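Local structure of pleckstrin homology domain-containing family M member 2 (Homo sapiens, 3CXB) at residues G4-K9 against L79-E84; N29-Q34 against L44-M49; C57-T62 against E88-M93. The protein binds the Salmonella effector SifA through its PH domain and interacts with kinesin, so that it probably links the effector to motor-driven membrane transport. All blocks are in the same frame, centred on the assembly; numbering follows the deposited sequence.

Contact 1. Residues G4-K9 against L79-E84; sequences GMLHYK and LELSAE
His7 and Ser82 form the hydrogen-bonded pair at the middle of this antiparallel contact. The amide of His7 gives its hydrogen to Ser82 O, with His7 N and Ser82 O 3.1 Å apart and an N-H...O angle of 149°, and approaches in the plane of the carbonyl. The return bond, Ser82 N to His7 O at 3.0 Å, is more bent and weak. Beyond the strand end, Lys9 N donates to Glu80 O, although the position of that oxygen is less certain. Between these links Tyr8 and Leu81 make a non-hydrogen-bonded pair.

The two faces differ in character. The side chains of His7 and Ser82 share one and approach each other through their CB atoms, 4.2 Å apart. On the other, Leu81 spreads its two methyls: CD1 lies 3.8 Å from Leu6 CD2, the two leucines crossing obliquely, while CD2 lies 3.8 Å from Tyr8 CB. Leu79 CD1 also reaches Tyr8 CB. The chi1 of Tyr8, 71°, puts CG in the crowded position between backbone N and carbonyl carbon, and the ring leads away from strand 79-82 to Leu44. Branched leucines suit this buried side, which continues into Phe69 and, beyond Leu6, Trp92 of the C-terminal helix.

At the far end Lys9 CB and Glu80 CB touch at 3.7 Å. Lys9 NZ and Glu80 OE1 remain 6.4 Å apart, and OE1 has a long, weak ion pair with Arg65.

The strand segments are twisted well away from antiparallel, 126° between their directions, where strand 2-8 joins the two steeply inclined sheets of the PH fold. With three backbone bonds, one of them weak, the seam relies also on leucine packing, and no salt bridge joins its two segments.

Contact 2. Residues N29-Q34 against L44-M49; sequences NGILYQ and LLSVNM
This is the hairpin between strands 31-35 and 45-48 of the PH-domain sheet, with a classic beta bulge near its looped end; strand 45-48 is an outermost strand of the sheet. The strands run close to antiparallel, 169° between their directions. Leu32 and Val47 make a hydrogen-bonded pair whose two bonds are nearly straight: Leu32 N donates to Val47 O at 3.0 Å, and Val47 N to Leu32 O at 2.9 Å.

The face of Leu32 and Val47 looks into the domain. Leu32 sits with CG anti to its backbone N, chi1 175°, and lies alongside Val47, both pointing the same way, so that Val47 CG2 packs against Leu32 CB and CD2. Met49 also lies alongside Leu32, pointing the same way, and brings SD to 3.8 Å from Leu32 CB. Apolar leucine and beta-branched valine, with a flexible methionine, suit this buried face, where Leu96 of the C-terminal helix covers Leu32 and Met49.

The other face carries Ile31, Tyr33, Ser46 and Asn48, more polar and less buried. Ile31 CG2 rests over one face of the Tyr33 ring, toward its rim.

At the bulge Leu44 and Leu45 both face Gln34. Gln34 N donates to Leu45 O at 2.7 Å, while Gln34 O accepts twice: Leu44 N approaches nearly along the C=O axis, and Leu45 N, 3.2 Å away, uses a lone pair.

Contact 3. Residues C57-T62 against E88-M93; sequences CRRANT and EMAEWM
Two methionines of residues 88-93, on helix 86-100, make the close side of this contact, whereas the long arm of Arg59 forms its looser, wetter border. Strand 57-59 runs roughly antiparallel to the helix, at 158° between their directions, with the axes 9.7 Å apart; no direct hydrogen bond joins the two segments, so side chains do the work.

Met93 contributes most. Its CG is anti to the backbone N (chi1 -158°), and bends at chi2 and chi3 then swing the thioether toward the strand. Met93 SD lies 3.8 Å from Arg58 C, against the peptide, and the CE methyl is turned to the side chain of Cys57. One turn earlier, Met89 crosses Arg59 at about a right angle, its CE 4.0 Å from Arg59 CG. An unbranched, polarisable methionine chain suits such a place, since it can follow a backbone and an aliphatic stem alike.

Past that stem the packing thins. The guanidinium of Arg59 passes Ala90, whose small CB approaches NH1 no closer than 4.5 Å. A water loosely links the two residues through two weak bonds: Arg59 NH2 donates to it at 2.7 Å, and it donates in turn to Ala90 O at 3.4 Å. The firmer polar anchor of Arg59 is a salt bridge from NH1 to Glu86, near the start of the helix, which probably fixes the direction of the arm.

This is the C-terminal helix that caps one end of the PH-domain beta-sandwich, here packing on outermost strand 54-59. Cys57 extends the contact to Leu96 and Cys97, while Trp92 turns to Leu6 of strand 2-8 and to Val25 and Leu27 of strand 21-28.

Strand 2-8 opens the chain, and its partner in contact 1 arrives some 70 residues later, so this contact closes the longest loop and joins the first strand to the last. Contact 2 lies wholly within that loop as a local hairpin, its two segments only ten residues apart. Contact 3 begins within it too, at strand 54-59, but is completed by the helix after strand 79-82, so it crosses contact 1 and follows contact 2 in series. Helix 86-100 also ties them together: Trp92 packs on Leu6 of contact 1, and Leu96 on Leu32 and Met49 of contact 2. Tyr8 meets Gln34 and Leu44 of contact 2, and Met49 touches Cys57, linking contacts 2 and 3.

Contact 1. Residues G4-K9 against L79-E84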
loop_
_atom_site.group_PDB
_atom_site.type_symbol
_atom_site.label_atom_id
_atom_site.label_comp_id
_atom_site.label_asym_id
_atom_site.label_seq_id
_atom_site.Cartn_x
_atom_site.Cartn_y
_atom_site.Cartn_z
ATOM N N GLY B 4 -2.427 -1.994 -9.982
ATOM C CA GLY B 4 -3.526 -2.850 -9.638
ATOM C C GLY B 4 -4.428 -2.215 -8.621
ATOM O O GLY B 4 -4.101 -1.191 -8.024
ATOM N N MET B 5 -5.572 -2.845 -8.422
ATOM C CA MET B 5 -6.553 -2.366 -7.476
ATOM C C MET B 5 -6.322 -3.072 -6.135
ATOM O O MET B 5 -6.054 -4.269 -6.098
ATOM C CB MET B 5 -7.958 -2.673 -8.007
ATOM C CG MET B 5 -9.041 -1.699 -7.530
ATOM S SD MET B 5 -8.838 -0.003 -8.209
ATOM C CE MET B 5 -9.764 -0.129 -9.658
ATOM N N LEU B 6 -6.413 -2.331 -5.037
ATOM C CA LEU B 6 -6.219 -2.905 -3.709
ATOM C C LEU B 6 -7.189 -2.240 -2.745
ATOM O O LEU B 6 -8.057 -1.474 -3.157
ATOM C CB LEU B 6 -4.776 -2.671 -3.221
ATOM C CG LEU B 6 -3.588 -3.489 -3.771
ATOM C CD1 LEU B 6 -3.401 -3.327 -5.272
ATOM C CD2 LEU B 6 -2.338 -3.008 -3.094
ATOM N N HIS B 7 -7.051 -2.550 -1.463
ATOM C CA HIS B 7 -7.889 -1.949 -0.429
ATOM C C HIS B 7 -6.912 -1.356 0.582
ATOM O O HIS B 7 -5.721 -1.666 0.546
ATOM C CB HIS B 7 -8.769 -3.005 0.251
ATOM C CG HIS B 7 -9.749 -3.666 -0.669
ATOM N ND1 HIS B 7 -10.662 -4.605 -0.238
ATOM C CD2 HIS B 7 -9.947 -3.538 -2.003
ATOM C CE1 HIS B 7 -11.375 -5.031 -1.266
ATOM N NE2 HIS B 7 -10.961 -4.400 -2.350
ATOM N N TYR B 8 -7.390 -0.499 1.472
ATOM C CA TYR B 8 -6.495 0.069 2.461
ATOM C C TYR B 8 -7.260 0.543 3.678
ATOM O O TYR B 8 -8.280 1.211 3.558
ATOM C CB TYR B 8 -5.674 1.211 1.842
ATOM C CG TYR B 8 -6.436 2.483 1.532
ATOM C CD1 TYR B 8 -6.618 3.465 2.505
ATOM C CD2 TYR B 8 -6.975 2.710 0.264
ATOM C CE1 TYR B 8 -7.319 4.643 2.227
ATOM C CE2 TYR B 8 -7.682 3.890 -0.026
ATOM C CZ TYR B 8 -7.848 4.847 0.963
ATOM O OH TYR B 8 -8.546 6.005 0.706
ATOM N N LYS B 9 -6.774 0.173 4.855
ATOM C CA LYS B 9 -7.419 0.569 6.096
ATOM C C LYS B 9 -7.186 2.047 6.331
ATOM O O LYS B 9 -8.041 2.739 6.878
ATOM C CB LYS B 9 -6.855 -0.240 7.266
ATOM C CG LYS B 9 -7.409 0.145 8.630
ATOM C CD LYS B 9 -6.987 -0.875 9.686
ATOM C CE LYS B 9 -7.415 -0.474 11.093
ATOM N NZ LYS B 9 -6.815 0.826 11.502
ATOM N N LEU B 79 0.972 2.706 5.467
ATOM C CA LEU B 79 -0.112 2.460 4.543
ATOM C C LEU B 79 -0.579 1.010 4.695
ATOM O O LEU B 79 0.154 0.086 4.369
ATOM C CB LEU B 79 0.372 2.736 3.115
ATOM C CG LEU B 79 -0.570 2.438 1.946
ATOM C CD1 LEU B 79 -1.906 3.129 2.170
ATOM C CD2 LEU B 79 0.068 2.892 0.636
ATOM N N GLU B 80 -1.784 0.801 5.213
ATOM C CA GLU B 80 -2.279 -0.567 5.371
ATOM C C GLU B 80 -2.999 -0.989 4.097
ATOM O O GLU B 80 -4.064 -0.467 3.773
ATOM C CB GLU B 80 -3.238 -0.671 6.556
ATOM C CG GLU B 80 -2.570 -0.876 7.909
ATOM C CD GLU B 80 -2.221 -2.326 8.215
ATOM O OE1 GLU B 80 -1.828 -2.602 9.373
ATOM O OE2 GLU B 80 -2.332 -3.187 7.306
ATOM N N LEU B 81 -2.407 -1.932 3.377
ATOM C CA LEU B 81 -2.995 -2.409 2.137
ATOM C C LEU B 81 -3.506 -3.836 2.276
ATOM O O LEU B 81 -3.170 -4.541 3.219
ATOM C CB LEU B 81 -1.964 -2.338 1.006
ATOM C CG LEU B 81 -1.412 -0.965 0.613
ATOM C CD1 LEU B 81 -0.309 -1.127 -0.426
ATOM C CD2 LEU B 81 -2.530 -0.102 0.053
ATOM N N SER B 82 -4.329 -4.256 1.325
ATOM C CA SER B 82 -4.880 -5.605 1.333
ATOM C C SER B 82 -5.163 -6.044 -0.092
ATOM O O SER B 82 -5.789 -5.312 -0.850
ATOM C CB SER B 82 -6.174 -5.654 2.141
ATOM O OG SER B 82 -6.595 -6.995 2.319
ATOM N N ALA B 83 -4.690 -7.229 -0.459
ATOM C CA ALA B 83 -4.906 -7.747 -1.802
ATOM C C ALA B 83 -6.085 -8.710 -1.781
ATOM O O ALA B 83 -6.754 -8.854 -0.757
ATOM C CB ALA B 83 -3.657 -8.446 -2.307
ATOM N N GLU B 84 -6.343 -9.367 -2.908
ATOM C CA GLU B 84 -7.460 -10.294 -2.989
ATOM C C GLU B 84 -6.991 -11.738 -2.850
ATOM O O GLU B 84 -7.774 -12.621 -2.508
ATOM C CB GLU B 84 -8.213 -10.102 -4.318
ATOM C CG GLU B 84 -7.369 -10.361 -5.573
ATOM C CD GLU B 84 -8.143 -10.171 -6.884
ATOM O OE1 GLU B 84 -9.186 -10.836 -7.076
ATOM O OE2 GLU B 84 -7.703 -9.363 -7.732
#

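Contact 2. Residues N29-Q34 against L44-M49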
loop_
_atom_site.group_PDB
_atom_site.type_symbol
_atom_site.label_atom_id
_atom_site.label_comp_id
_atom_site.label_asym_id
_atom_site.label_seq_id
_atom_site.Cartn_x
_atom_site.Cartn_y
_atom_site.Cartn_z
ATOM N N ASN B 29 8.622 3.343 -11.887
ATOM C CA ASN B 29 9.988 3.745 -11.642
ATOM C C ASN B 29 10.225 3.210 -10.229
ATOM O O ASN B 29 10.053 2.011 -9.969
ATOM C CB ASN B 29 10.113 5.270 -11.682
ATOM C CG ASN B 29 11.456 5.729 -12.207
ATOM O OD1 ASN B 29 11.900 6.842 -11.921
ATOM N ND2 ASN B 29 12.108 4.878 -12.991
ATOM N N GLY B 30 10.599 4.086 -9.312
ATOM C CA GLY B 30 10.809 3.632 -7.959
ATOM C C GLY B 30 9.807 4.323 -7.064
ATOM O O GLY B 30 9.934 4.304 -5.844
ATOM N N ILE B 31 8.806 4.943 -7.683
ATOM C CA ILE B 31 7.788 5.670 -6.943
ATOM C C ILE B 31 6.435 4.952 -6.891
ATOM O O ILE B 31 6.015 4.279 -7.834
ATOM C CB ILE B 31 7.656 7.085 -7.521
ATOM C CG1 ILE B 31 9.023 7.782 -7.393
ATOM C CG2 ILE B 31 6.511 7.833 -6.836
ATOM C CD1 ILE B 31 9.078 9.214 -7.864
ATOM N N LEU B 32 5.762 5.064 -5.763
ATOM C CA LEU B 32 4.483 4.407 -5.608
ATOM C C LEU B 32 3.393 5.442 -5.464
ATOM O O LEU B 32 3.451 6.310 -4.582
ATOM C CB LEU B 32 4.484 3.522 -4.355
ATOM C CG LEU B 32 3.153 2.856 -3.991
ATOM C CD1 LEU B 32 2.901 1.677 -4.915
ATOM C CD2 LEU B 32 3.201 2.361 -2.575
ATOM N N TYR B 33 2.389 5.346 -6.322
ATOM C CA TYR B 33 1.288 6.286 -6.258
ATOM C C TYR B 33 0.017 5.568 -5.861
ATOM O O TYR B 33 -0.206 4.424 -6.247
ATOM C CB TYR B 33 1.082 6.945 -7.614
ATOM C CG TYR B 33 2.350 7.395 -8.291
ATOM C CD1 TYR B 33 3.217 6.478 -8.857
ATOM C CD2 TYR B 33 2.656 8.742 -8.403
ATOM C CE1 TYR B 33 4.359 6.889 -9.533
ATOM C CE2 TYR B 33 3.793 9.166 -9.070
ATOM C CZ TYR B 33 4.637 8.231 -9.635
ATOM O OH TYR B 33 5.769 8.614 -10.307
ATOM N N GLN B 34 -0.815 6.235 -5.085
ATOM C CA GLN B 34 -2.082 5.651 -4.690
ATOM C C GLN B 34 -3.220 6.612 -5.025
ATOM O O GLN B 34 -3.186 7.782 -4.646
ATOM C CB GLN B 34 -2.104 5.372 -3.197
ATOM C CG GLN B 34 -3.511 5.090 -2.703
ATOM C CD GLN B 34 -3.588 4.944 -1.205
ATOM O OE1 GLN B 34 -2.960 5.696 -0.476
ATOM N NE2 GLN B 34 -4.375 3.990 -0.739
ATOM N N LEU B 44 -3.742 10.258 -3.984
ATOM C CA LEU B 44 -4.235 10.277 -2.627
ATOM C C LEU B 44 -2.963 10.248 -1.759
ATOM O O LEU B 44 -2.895 10.857 -0.685
ATOM C CB LEU B 44 -5.100 9.034 -2.406
ATOM C CG LEU B 44 -5.982 8.916 -1.168
ATOM C CD1 LEU B 44 -6.958 10.064 -1.109
ATOM C CD2 LEU B 44 -6.723 7.603 -1.226
ATOM N N LEU B 45 -1.948 9.551 -2.276
ATOM C CA LEU B 45 -0.656 9.409 -1.621
ATOM C C LEU B 45 0.431 9.033 -2.604
ATOM O O LEU B 45 0.227 8.229 -3.505
ATOM C CB LEU B 45 -0.704 8.341 -0.541
ATOM C CG LEU B 45 0.677 7.859 -0.071
ATOM C CD1 LEU B 45 1.394 8.980 0.632
ATOM C CD2 LEU B 45 0.523 6.676 0.873
ATOM N N SER B 46 1.604 9.603 -2.404
ATOM C CA SER B 46 2.729 9.334 -3.266
ATOM C C SER B 46 3.954 9.104 -2.390
ATOM O O SER B 46 4.300 9.958 -1.579
ATOM C CB SER B 46 2.941 10.531 -4.182
ATOM O OG SER B 46 4.161 10.424 -4.891
ATOM N N VAL B 47 4.607 7.955 -2.544
ATOM C CA VAL B 47 5.778 7.652 -1.727
ATOM C C VAL B 47 7.005 7.301 -2.525
ATOM O O VAL B 47 6.953 6.504 -3.450
ATOM C CB VAL B 47 5.523 6.478 -0.779
ATOM C CG1 VAL B 47 4.597 6.895 0.336
ATOM C CG2 VAL B 47 4.918 5.345 -1.544
ATOM N N ASN B 48 8.123 7.898 -2.151
ATOM C CA ASN B 48 9.360 7.609 -2.832
ATOM C C ASN B 48 9.984 6.377 -2.189
ATOM O O ASN B 48 10.666 6.464 -1.162
ATOM C CB ASN B 48 10.320 8.794 -2.733
ATOM C CG ASN B 48 11.631 8.543 -3.455
ATOM O OD1 ASN B 48 12.574 9.324 -3.336
ATOM N ND2 ASN B 48 11.696 7.450 -4.213
ATOM N N MET B 49 9.702 5.224 -2.781
ATOM C CA MET B 49 10.257 3.955 -2.329
ATOM C C MET B 49 11.776 4.064 -2.536
ATOM O O MET B 49 12.251 4.641 -3.532
ATOM C CB MET B 49 9.704 2.834 -3.197
ATOM C CG MET B 49 8.789 1.873 -2.509
ATOM S SD MET B 49 7.228 2.524 -1.959
ATOM C CE MET B 49 6.900 1.295 -0.737
#

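Contact 3. Residues C57-T62 against E88-M93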
loop_
_atom_site.group_PDB
_atom_site.type_symbol
_atom_site.label_atom_id
_atom_site.label_comp_id
_atom_site.label_asym_id
_atom_site.label_seq_id
_atom_site.Cartn_x
_atom_site.Cartn_y
_atom_site.Cartn_z
ATOM N N CYS B 57 8.731 -2.607 4.167
ATOM C CA CYS B 57 7.446 -3.255 3.880
ATOM C C CYS B 57 7.418 -4.600 4.587
ATOM O O CYS B 57 8.437 -5.279 4.665
ATOM C CB CYS B 57 7.280 -3.553 2.380
ATOM S SG CYS B 57 7.250 -2.176 1.228
ATOM N N ARG B 58 6.255 -5.013 5.066
ATOM C CA ARG B 58 6.162 -6.309 5.705
ATOM C C ARG B 58 4.748 -6.871 5.578
ATOM O O ARG B 58 3.802 -6.143 5.315
ATOM C CB ARG B 58 6.557 -6.196 7.181
ATOM C CG ARG B 58 5.636 -5.325 8.011
ATOM C CD ARG B 58 6.190 -5.117 9.413
ATOM N NE ARG B 58 5.179 -5.351 10.442
ATOM C CZ ARG B 58 4.887 -6.543 10.957
ATOM N NH1 ARG B 58 5.527 -7.637 10.547
ATOM N NH2 ARG B 58 3.958 -6.637 11.896
ATOM N N ARG B 59 4.609 -8.175 5.738
ATOM C CA ARG B 59 3.297 -8.782 5.701
ATOM C C ARG B 59 2.714 -8.414 7.063
ATOM O O ARG B 59 3.441 -8.376 8.057
ATOM C CB ARG B 59 3.418 -10.302 5.556
ATOM C CG ARG B 59 3.569 -10.806 4.120
ATOM C CD ARG B 59 4.258 -12.150 4.140
ATOM N NE ARG B 59 3.585 -13.176 3.351
ATOM C CZ ARG B 59 4.011 -13.607 2.174
ATOM N NH1 ARG B 59 3.340 -14.549 1.524
ATOM N NH2 ARG B 59 5.110 -13.088 1.642
ATOM N N ALA B 60 1.418 -8.135 7.118
ATOM C CA ALA B 60 0.794 -7.749 8.374
ATOM C C ALA B 60 0.113 -8.897 9.099
ATOM O O ALA B 60 0.028 -10.013 8.592
ATOM C CB ALA B 60 -0.205 -6.636 8.130
ATOM N N ASN B 61 -0.365 -8.597 10.301
ATOM C CA ASN B 61 -1.061 -9.556 11.145
ATOM C C ASN B 61 -2.445 -9.867 10.574
ATOM O O ASN B 61 -2.843 -9.288 9.567
ATOM C CB ASN B 61 -1.168 -8.978 12.555
ATOM C CG ASN B 61 -1.279 -7.460 12.552
ATOM O OD1 ASN B 61 -2.377 -6.904 12.613
ATOM N ND2 ASN B 61 -0.135 -6.783 12.460
ATOM N N THR B 62 -3.180 -10.774 11.212
ATOM C CA THR B 62 -4.509 -11.147 10.727
ATOM C C THR B 62 -5.578 -10.096 11.005
ATOM O O THR B 62 -5.738 -9.154 10.236
ATOM C CB THR B 62 -4.982 -12.490 11.332
ATOM O OG1 THR B 62 -4.071 -13.530 10.961
ATOM C CG2 THR B 62 -6.374 -12.850 10.817
ATOM N N GLU B 88 -1.118 -12.307 -5.409
ATOM C CA GLU B 88 -1.022 -10.903 -5.771
ATOM C C GLU B 88 -0.251 -10.152 -4.686
ATOM O O GLU B 88 0.662 -9.372 -4.979
ATOM C CB GLU B 88 -2.416 -10.285 -5.936
ATOM C CG GLU B 88 -2.371 -8.805 -6.320
ATOM C CD GLU B 88 -3.743 -8.172 -6.510
ATOM O OE1 GLU B 88 -3.795 -6.965 -6.846
ATOM O OE2 GLU B 88 -4.761 -8.873 -6.324
ATOM N N MET B 89 -0.613 -10.396 -3.433
ATOM C CA MET B 89 0.049 -9.732 -2.330
ATOM C C MET B 89 1.538 -10.076 -2.321
ATOM O O MET B 89 2.371 -9.201 -2.145
ATOM C CB MET B 89 -0.624 -10.109 -1.018
ATOM C CG MET B 89 0.154 -11.065 -0.180
ATOM S SD MET B 89 1.000 -10.169 1.086
ATOM C CE MET B 89 -0.073 -10.560 2.549
ATOM N N ALA B 90 1.883 -11.332 -2.542
ATOM C CA ALA B 90 3.287 -11.711 -2.578
ATOM C C ALA B 90 3.981 -11.018 -3.751
ATOM O O ALA B 90 5.195 -10.726 -3.716
ATOM C CB ALA B 90 3.409 -13.195 -2.721
ATOM N N GLU B 91 3.205 -10.763 -4.800
ATOM C CA GLU B 91 3.754 -10.105 -5.976
ATOM C C GLU B 91 4.045 -8.650 -5.649
ATOM O O GLU B 91 5.084 -8.105 -6.021
ATOM C CB GLU B 91 2.781 -10.191 -7.140
ATOM C CG GLU B 91 3.471 -9.980 -8.466
ATOM C CD GLU B 91 2.549 -10.169 -9.637
ATOM O OE1 GLU B 91 3.044 -10.094 -10.783
ATOM O OE2 GLU B 91 1.336 -10.389 -9.409
ATOM N N TRP B 92 3.119 -8.029 -4.933
ATOM C CA TRP B 92 3.296 -6.648 -4.546
ATOM C C TRP B 92 4.469 -6.555 -3.600
ATOM O O TRP B 92 5.362 -5.714 -3.767
ATOM C CB TRP B 92 2.044 -6.115 -3.852
ATOM C CG TRP B 92 1.052 -5.507 -4.800
ATOM C CD1 TRP B 92 -0.220 -5.948 -5.072
ATOM C CD2 TRP B 92 1.235 -4.320 -5.566
ATOM N NE1 TRP B 92 -0.838 -5.100 -5.954
ATOM C CE2 TRP B 92 0.035 -4.091 -6.276
ATOM C CE3 TRP B 92 2.298 -3.424 -5.722
ATOM C CZ2 TRP B 92 -0.132 -3.000 -7.127
ATOM C CZ3 TRP B 92 2.134 -2.343 -6.567
ATOM C CH2 TRP B 92 0.925 -2.138 -7.261
ATOM N N MET B 93 4.459 -7.437 -2.606
ATOM C CA MET B 93 5.497 -7.457 -1.595
ATOM C C MET B 93 6.873 -7.494 -2.226
ATOM O O MET B 93 7.746 -6.698 -1.884
ATOM C CB MET B 93 5.315 -8.664 -0.677
ATOM C CG MET B 93 5.975 -8.518 0.679
ATOM S SD MET B 93 5.038 -7.493 1.825
ATOM C CE MET B 93 5.492 -5.874 1.385
HETATM O O HOH W 1 5.888 -12.308 -0.778
#